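Local coordinates for tail spike protein gp49 (Pseudomonas phage LKA1, PDB 4RU4) that serves as the trimeric tailspike of the phage and is an O-specific polysaccharide lyase, probably degrading surface polysaccharide of its Pseudomonas host during virus entry, at residues R291-A296 with S324-A329; C316-D321 with C343-G348. All coordinates share one frame; numbering follows the deposited sequence.

Interaction 1. Residues R291-A296 with S324-A329; sequences RRHAIA and SGTHCA
R291 meets S324 where two neighbouring rungs of the parallel beta-helix leave their strands. Both segments lie in the loops that follow strands 287-290 and 317-320, in the pectin lyase-like part of the chain. R291 NH1 lies 4.1 Å from S324 CB, a loose contact. The charge of R291 is engaged by D270, which forms a salt bridge with NE. S324 OG is hydrogen-bonded to D321 O.

R292 comes next and crosses T326 at about a right angle. T326 CG2 sits over one face of the R292 guanidinium. A water lies in the guanidinium plane, accepts from R292 NE and donates to S324 O. R292 NH1 turns to D269 O.

H293 meets three residues of 324-329: T326, H327 and C328. Its ND1 donates to H327 O at 2.7 Å, and that oxygen lies in the plane of the H293 ring. The bond is short but bent at the hydrogen, though ND1 stands almost in line with the carbonyl. The same imidazole forms an offset stack with the H327 ring, with planes at 13°. H293 CE1 sits 3.3 Å above the plane of the H327 ring, toward its rim. H327 NE2 is bonded to D330, which can fix how this ring is turned. T326 OG1, anti to its backbone N (chi1 -169°), meets the H293 ring edge 3.2 Å from CE1.

At A294 and I295 the chain turns a corner. A294 N donates to C328 O at 3.0 Å. H293 CA makes a CA-H...O contact with the same oxygen. C328 SG, anti to its backbone N (chi1 174°), packs against A294 CB at 3.7 Å.

Interaction 2. Residues C316-D321 with C343-G348; sequences CTLRND and CTIYGG
L318 N donates to T344 O at 2.9 Å where strands 317-320 and 344-345 run parallel in neighbouring rungs of the beta-helix. T344 N gives a bond to C316 O, and Y346 N gives one to L318 O at 3.0 Å. T317 is bridged with T344, and L318 with I345. CA-H groups of C343 and T317 add contacts to C316 O and T344 O. Beyond the Y346 N to L318 O bond, N320 N is buried and has no partner in the model.

On one face L318 CD1 approaches I345 CG1 at 4.4 Å. C316 CB packs on C343 SG, which also takes a weak bond from C316 N. On the face of T317 and T344 the two threonines lie side by side.

R319 runs beside Y346, pointing the same way. Its CG, anti to the carbonyl carbon (chi1 -65°), lies 3.7 Å from Y346 CD2. The guanidinium and ring planes are 19° apart, and Y346 CE2 sits over one guanidinium face. A water accepts from R319 NH2 and makes a weak bond with Y346 OH.

The polar ends are fixed by a second subunit. Its D280 forms a salt bridge with R319 NH2, its Y188 bonds Y346 OH, and its N310 bonds T344 OG1. This is consistent with an apolar L318 and I345 face turned to the inside of the beta-helix and a polar face that holds the trimer partner.

In the fold
The two interactions span three successive rungs and share the middle one, which carries 316-321 and 324-329. Segment 316-321 runs into the loop that holds 324-329, and segment 291-296 leads on from the strand beside 316-321. Their centres are 8 Å apart. N320 ND2 of interaction 2 reaches R292 O at 2.9 Å and also bonds T326 O, so one amide ties both loops of interaction 1. D321 N lies 2.9 Å from R291 O, and C328 CB packs 3.2 Å from Y346 O. Around them, the T326 side chain, and G347, each lie about 10 Å from G368, a calcium-binding residue. The H327 side chain is about 8 Å from a sodium ion.

Interaction 1. Residues R291-A296 with S324-A329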
ATOM      1  N   ARG B 291     -19.232  -3.683 -18.512  1.00  8.86           N
ATOM      2  CA  ARG B 291     -20.440  -4.367 -18.071  1.00  9.03           C
ATOM      3  C   ARG B 291     -20.074  -5.538 -17.165  1.00  8.62           C
ATOM      4  O   ARG B 291     -20.625  -5.654 -16.092  1.00  8.76           O
ATOM      5  CB  ARG B 291     -21.296  -4.850 -19.258  1.00  6.42           C
ATOM      6  CG  ARG B 291     -22.651  -5.408 -18.815  1.00 10.67           C
ATOM      7  CD  ARG B 291     -23.488  -5.981 -19.973  1.00 13.51           C
ATOM      8  NE  ARG B 291     -22.891  -7.212 -20.504  1.00 16.75           N
ATOM      9  CZ  ARG B 291     -23.130  -8.443 -20.045  1.00 18.56           C
ATOM     10  NH1 ARG B 291     -23.975  -8.650 -19.026  1.00 15.33           N
ATOM     11  NH2 ARG B 291     -22.512  -9.475 -20.612  1.00 17.26           N
ATOM     12  N   ARG B 292     -19.119  -6.374 -17.573  1.00  6.20           N
ATOM     13  CA  ARG B 292     -18.776  -7.546 -16.748  1.00 11.90           C
ATOM     14  C   ARG B 292     -17.527  -7.378 -15.858  1.00 10.19           C
ATOM     15  O   ARG B 292     -17.646  -7.320 -14.633  1.00  9.07           O
ATOM     16  CB  ARG B 292     -18.690  -8.819 -17.587  1.00 10.98           C
ATOM     17  CG  ARG B 292     -20.100  -9.303 -17.996  1.00 13.87           C
ATOM     18  CD  ARG B 292     -20.083 -10.633 -18.698  1.00 14.99           C
ATOM     19  NE  ARG B 292     -19.771 -11.739 -17.797  1.00 15.65           N
ATOM     20  CZ  ARG B 292     -18.582 -12.336 -17.716  1.00 19.93           C
ATOM     21  NH1 ARG B 292     -17.532 -11.923 -18.471  1.00 16.09           N
ATOM     22  NH2 ARG B 292     -18.439 -13.352 -16.856  1.00 23.32           N
ATOM     23  N   HIS B 293     -16.347  -7.292 -16.466  1.00  6.00           N
ATOM     24  CA  HIS B 293     -15.120  -7.172 -15.688  1.00  6.83           C
ATOM     25  C   HIS B 293     -14.362  -5.932 -16.104  1.00  7.97           C
ATOM     26  O   HIS B 293     -13.907  -5.858 -17.226  1.00  8.03           O
ATOM     27  CB  HIS B 293     -14.215  -8.359 -15.943  1.00  6.60           C
ATOM     28  CG  HIS B 293     -14.856  -9.677 -15.656  1.00 10.44           C
ATOM     29  ND1 HIS B 293     -15.710  -9.873 -14.587  1.00 10.31           N
ATOM     30  CD2 HIS B 293     -14.780 -10.861 -16.308  1.00  8.79           C
ATOM     31  CE1 HIS B 293     -16.102 -11.135 -14.576  1.00 10.27           C
ATOM     32  NE2 HIS B 293     -15.567 -11.749 -15.620  1.00 11.01           N
ATOM     33  N   ALA B 294     -14.228  -4.970 -15.206  1.00  5.65           N
ATOM     34  CA  ALA B 294     -13.524  -3.732 -15.548  1.00  7.78           C
ATOM     35  C   ALA B 294     -12.091  -4.048 -15.963  1.00  6.85           C
ATOM     36  O   ALA B 294     -11.597  -3.557 -16.970  1.00  7.08           O
ATOM     37  CB  ALA B 294     -13.535  -2.754 -14.353  1.00  8.07           C
ATOM     38  N   ILE B 295     -11.400  -4.815 -15.136  1.00  6.50           N
ATOM     39  CA  ILE B 295     -10.092  -5.334 -15.503  1.00  7.52           C
ATOM     40  C   ILE B 295     -10.174  -6.843 -15.337  1.00  8.63           C
ATOM     41  O   ILE B 295     -10.837  -7.350 -14.405  1.00  5.78           O
ATOM     42  CB  ILE B 295      -8.957  -4.727 -14.642  1.00  8.04           C
ATOM     43  CG1 ILE B 295      -8.896  -3.200 -14.841  1.00  6.75           C
ATOM     44  CG2 ILE B 295      -7.608  -5.397 -14.952  1.00  6.13           C
ATOM     45  CD1 ILE B 295      -7.713  -2.521 -14.084  1.00  5.17           C
ATOM     46  N   ALA B 296      -9.529  -7.567 -16.251  1.00  5.68           N
ATOM     47  CA  ALA B 296      -9.539  -9.019 -16.204  1.00  7.62           C
ATOM     48  C   ALA B 296      -8.184  -9.539 -16.627  1.00  7.34           C
ATOM     49  O   ALA B 296      -7.378  -8.797 -17.191  1.00  6.54           O
ATOM     50  CB  ALA B 296     -10.603  -9.564 -17.126  1.00  6.89           C
ATOM     51  N   SER B 324     -25.082  -7.582 -13.890  1.00  8.77           N
ATOM     52  CA  SER B 324     -24.427  -8.690 -14.581  1.00 10.04           C
ATOM     53  C   SER B 324     -24.271  -9.920 -13.675  1.00  9.74           C
ATOM     54  O   SER B 324     -24.115 -11.039 -14.160  1.00  8.55           O
ATOM     55  CB  SER B 324     -23.039  -8.277 -15.090  1.00  8.92           C
ATOM     56  OG  SER B 324     -22.178  -8.087 -13.992  1.00 10.13           O
ATOM     57  N   GLY B 325     -24.300  -9.690 -12.365  1.00  8.65           N
ATOM     58  CA  GLY B 325     -24.178 -10.750 -11.389  1.00 12.61           C
ATOM     59  C   GLY B 325     -22.752 -11.261 -11.204  1.00 14.12           C
ATOM     60  O   GLY B 325     -22.546 -12.221 -10.473  1.00 17.59           O
ATOM     61  N   THR B 326     -21.767 -10.621 -11.834  1.00  8.64           N
ATOM     62  CA  THR B 326     -20.386 -11.102 -11.707  1.00  6.06           C
ATOM     63  C   THR B 326     -19.467 -10.100 -10.988  1.00  5.89           C
ATOM     64  O   THR B 326     -19.842  -8.956 -10.745  1.00  6.69           O
ATOM     65  CB  THR B 326     -19.805 -11.526 -13.085  1.00  6.17           C
ATOM     66  OG1 THR B 326     -18.575 -12.232 -12.907  1.00  7.90           O
ATOM     67  CG2 THR B 326     -19.581 -10.317 -14.011  1.00  6.16           C
ATOM     68  N   HIS B 327     -18.255 -10.542 -10.661  1.00  5.83           N
ATOM     69  CA  HIS B 327     -17.299  -9.692  -9.995  1.00  5.68           C
ATOM     70  C   HIS B 327     -16.736  -8.670 -10.964  1.00  9.85           C
ATOM     71  O   HIS B 327     -16.529  -8.960 -12.163  1.00  8.74           O
ATOM     72  CB  HIS B 327     -16.157 -10.555  -9.439  1.00  5.64           C
ATOM     73  CG  HIS B 327     -15.532 -11.449 -10.467  1.00 11.22           C
ATOM     74  ND1 HIS B 327     -15.989 -12.724 -10.725  1.00 13.44           N
ATOM     75  CD2 HIS B 327     -14.497 -11.242 -11.313  1.00  8.88           C
ATOM     76  CE1 HIS B 327     -15.255 -13.269 -11.680  1.00 11.76           C
ATOM     77  NE2 HIS B 327     -14.333 -12.393 -12.046  1.00 10.87           N
ATOM     78  N   CYS B 328     -16.472  -7.483 -10.432  1.00  8.39           N
ATOM     79  CA  CYS B 328     -15.930  -6.375 -11.217  1.00  6.64           C
ATOM     80  C   CYS B 328     -14.417  -6.526 -11.469  1.00  8.19           C
ATOM     81  O   CYS B 328     -13.944  -6.303 -12.586  1.00  8.75           O
ATOM     82  CB  CYS B 328     -16.198  -5.061 -10.489  1.00  5.42           C
ATOM     83  SG  CYS B 328     -15.425  -3.604 -11.286  1.00  8.72           S
ATOM     84  N   ALA B 329     -13.665  -6.879 -10.430  1.00  5.39           N
ATOM     85  CA  ALA B 329     -12.211  -7.066 -10.569  1.00  6.40           C
ATOM     86  C   ALA B 329     -11.925  -8.529 -10.824  1.00  8.56           C
ATOM     87  O   ALA B 329     -12.256  -9.361  -9.991  1.00  8.99           O
ATOM     88  CB  ALA B 329     -11.488  -6.607  -9.326  1.00  6.09           C
TER
HETATM   89  O   HOH W   1     -22.514 -11.873 -16.464  1.00 21.40           O

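Interaction 2. Residues C316-D321 with C343-G348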
ATOM      1  N   CYS B 316      -6.292   2.184  -9.168  1.00  8.29           N
ATOM      2  CA  CYS B 316      -7.422   2.324 -10.099  1.00  7.82           C
ATOM      3  C   CYS B 316      -8.764   2.404  -9.390  1.00  7.93           C
ATOM      4  O   CYS B 316      -8.904   1.940  -8.254  1.00  8.64           O
ATOM      5  CB  CYS B 316      -7.483   1.130 -11.061  1.00 10.56           C
ATOM      6  SG  CYS B 316      -6.033   0.945 -12.148  1.00 11.22           S
ATOM      7  N   THR B 317      -9.750   2.981 -10.064  1.00  4.81           N
ATOM      8  CA  THR B 317     -11.156   2.872  -9.649  1.00  5.24           C
ATOM      9  C   THR B 317     -11.878   2.069 -10.729  1.00  6.63           C
ATOM     10  O   THR B 317     -11.791   2.400 -11.933  1.00  7.09           O
ATOM     11  CB  THR B 317     -11.843   4.264  -9.478  1.00  8.16           C
ATOM     12  OG1 THR B 317     -11.294   4.911  -8.330  1.00  9.49           O
ATOM     13  CG2 THR B 317     -13.358   4.111  -9.240  1.00  8.60           C
ATOM     14  N   LEU B 318     -12.556   1.009 -10.310  1.00  5.00           N
ATOM     15  CA  LEU B 318     -13.186   0.074 -11.225  1.00  7.20           C
ATOM     16  C   LEU B 318     -14.683  -0.013 -10.903  1.00  5.16           C
ATOM     17  O   LEU B 318     -15.068  -0.060  -9.719  1.00  9.13           O
ATOM     18  CB  LEU B 318     -12.550  -1.333 -11.093  1.00  6.56           C
ATOM     19  CG  LEU B 318     -11.006  -1.403 -11.102  1.00 10.71           C
ATOM     20  CD1 LEU B 318     -10.575  -2.892 -11.036  1.00 15.66           C
ATOM     21  CD2 LEU B 318     -10.449  -0.768 -12.344  1.00 14.56           C
ATOM     22  N   ARG B 319     -15.499  -0.038 -11.946  1.00  5.27           N
ATOM     23  CA  ARG B 319     -16.955  -0.235 -11.845  1.00  5.35           C
ATOM     24  C   ARG B 319     -17.432  -1.216 -12.906  1.00  7.65           C
ATOM     25  O   ARG B 319     -16.842  -1.308 -13.994  1.00  7.63           O
ATOM     26  CB  ARG B 319     -17.701   1.090 -12.033  1.00  5.36           C
ATOM     27  CG  ARG B 319     -17.445   2.136 -10.936  1.00  5.25           C
ATOM     28  CD  ARG B 319     -18.136   3.489 -11.308  1.00  8.90           C
ATOM     29  NE  ARG B 319     -18.102   4.447 -10.193  1.00  6.99           N
ATOM     30  CZ  ARG B 319     -17.121   5.320  -9.972  1.00  6.80           C
ATOM     31  NH1 ARG B 319     -16.054   5.371 -10.774  1.00  5.88           N
ATOM     32  NH2 ARG B 319     -17.192   6.144  -8.925  1.00  5.61           N
ATOM     33  N   ASN B 320     -18.480  -1.975 -12.581  1.00  6.52           N
ATOM     34  CA  ASN B 320     -19.118  -2.839 -13.556  1.00  8.07           C
ATOM     35  C   ASN B 320     -20.640  -2.681 -13.484  1.00  6.03           C
ATOM     36  O   ASN B 320     -21.144  -1.858 -12.716  1.00  7.17           O
ATOM     37  CB  ASN B 320     -18.651  -4.318 -13.441  1.00  5.73           C
ATOM     38  CG  ASN B 320     -19.367  -5.103 -12.319  1.00  5.72           C
ATOM     39  OD1 ASN B 320     -19.966  -4.521 -11.402  1.00  7.45           O
ATOM     40  ND2 ASN B 320     -19.305  -6.436 -12.400  1.00  5.79           N
ATOM     41  N   ASP B 321     -21.357  -3.442 -14.304  1.00  7.66           N
ATOM     42  CA  ASP B 321     -22.810  -3.473 -14.260  1.00  7.60           C
ATOM     43  C   ASP B 321     -23.191  -4.451 -13.153  1.00 10.37           C
ATOM     44  O   ASP B 321     -23.010  -5.666 -13.288  1.00  8.77           O
ATOM     45  CB  ASP B 321     -23.333  -3.990 -15.612  1.00  9.71           C
ATOM     46  CG  ASP B 321     -24.859  -4.092 -15.673  1.00 10.97           C
ATOM     47  OD1 ASP B 321     -25.533  -3.923 -14.642  1.00 10.14           O
ATOM     48  OD2 ASP B 321     -25.392  -4.357 -16.775  1.00  8.46           O
ATOM     49  N   CYS B 343      -6.774  -0.121  -4.879  1.00  4.57           N
ATOM     50  CA  CYS B 343      -7.863   0.063  -5.834  1.00  7.25           C
ATOM     51  C   CYS B 343      -9.193   0.245  -5.123  1.00  9.99           C
ATOM     52  O   CYS B 343      -9.436  -0.372  -4.070  1.00  9.04           O
ATOM     53  CB  CYS B 343      -7.953  -1.158  -6.772  1.00  6.69           C
ATOM     54  SG  CYS B 343      -6.575  -1.251  -7.956  1.00  9.87           S
ATOM     55  N   THR B 344     -10.051   1.084  -5.698  1.00  4.67           N
ATOM     56  CA  THR B 344     -11.446   1.144  -5.305  1.00  6.04           C
ATOM     57  C   THR B 344     -12.217   0.250  -6.285  1.00  8.10           C
ATOM     58  O   THR B 344     -12.208   0.479  -7.501  1.00  7.97           O
ATOM     59  CB  THR B 344     -11.981   2.600  -5.354  1.00  5.52           C
ATOM     60  OG1 THR B 344     -11.186   3.425  -4.487  1.00  6.34           O
ATOM     61  CG2 THR B 344     -13.478   2.662  -4.908  1.00  4.98           C
ATOM     62  N   ILE B 345     -12.849  -0.795  -5.759  1.00  4.83           N
ATOM     63  CA  ILE B 345     -13.535  -1.776  -6.600  1.00  7.57           C
ATOM     64  C   ILE B 345     -15.019  -1.824  -6.254  1.00  9.30           C
ATOM     65  O   ILE B 345     -15.407  -2.356  -5.210  1.00  7.73           O
ATOM     66  CB  ILE B 345     -12.903  -3.198  -6.442  1.00  4.98           C
ATOM     67  CG1 ILE B 345     -11.389  -3.138  -6.732  1.00  4.93           C
ATOM     68  CG2 ILE B 345     -13.624  -4.252  -7.353  1.00  5.07           C
ATOM     69  CD1 ILE B 345     -10.620  -4.439  -6.420  1.00  4.92           C
ATOM     70  N   TYR B 346     -15.851  -1.224  -7.108  1.00  5.45           N
ATOM     71  CA  TYR B 346     -17.289  -1.322  -6.916  1.00  5.10           C
ATOM     72  C   TYR B 346     -17.777  -2.554  -7.639  1.00 10.28           C
ATOM     73  O   TYR B 346     -17.590  -2.650  -8.850  1.00  8.62           O
ATOM     74  CB  TYR B 346     -17.988  -0.113  -7.540  1.00  5.14           C
ATOM     75  CG  TYR B 346     -17.648   1.188  -6.840  1.00  5.05           C
ATOM     76  CD1 TYR B 346     -18.293   1.547  -5.677  1.00  5.01           C
ATOM     77  CD2 TYR B 346     -16.680   2.059  -7.362  1.00  5.00           C
ATOM     78  CE1 TYR B 346     -18.011   2.781  -5.035  1.00  7.90           C
ATOM     79  CE2 TYR B 346     -16.392   3.275  -6.753  1.00  6.92           C
ATOM     80  CZ  TYR B 346     -17.056   3.630  -5.580  1.00  9.50           C
ATOM     81  OH  TYR B 346     -16.769   4.835  -4.964  1.00  8.67           O
ATOM     82  N   GLY B 347     -18.409  -3.486  -6.919  1.00  7.04           N
ATOM     83  CA  GLY B 347     -19.052  -4.611  -7.594  1.00  5.35           C
ATOM     84  C   GLY B 347     -18.273  -5.912  -7.453  1.00  8.45           C
ATOM     85  O   GLY B 347     -18.477  -6.843  -8.228  1.00  5.47           O
ATOM     86  N   GLY B 348     -17.382  -5.986  -6.466  1.00  7.31           N
ATOM     87  CA  GLY B 348     -16.819  -7.276  -6.100  1.00  6.05           C
ATOM     88  C   GLY B 348     -15.528  -7.678  -6.785  1.00  5.46           C
ATOM     89  O   GLY B 348     -15.120  -7.100  -7.806  1.00  5.29           O
TER
HETATM   90  O   HOH W   2      -8.739   3.937  -5.919  1.00 32.66           O
HETATM   91  O   HOH W   3     -18.671   6.272  -6.395  1.00  7.93           O
HETATM   92  O   HOH W   4     -20.974  -6.420  -9.481  1.00  7.50           O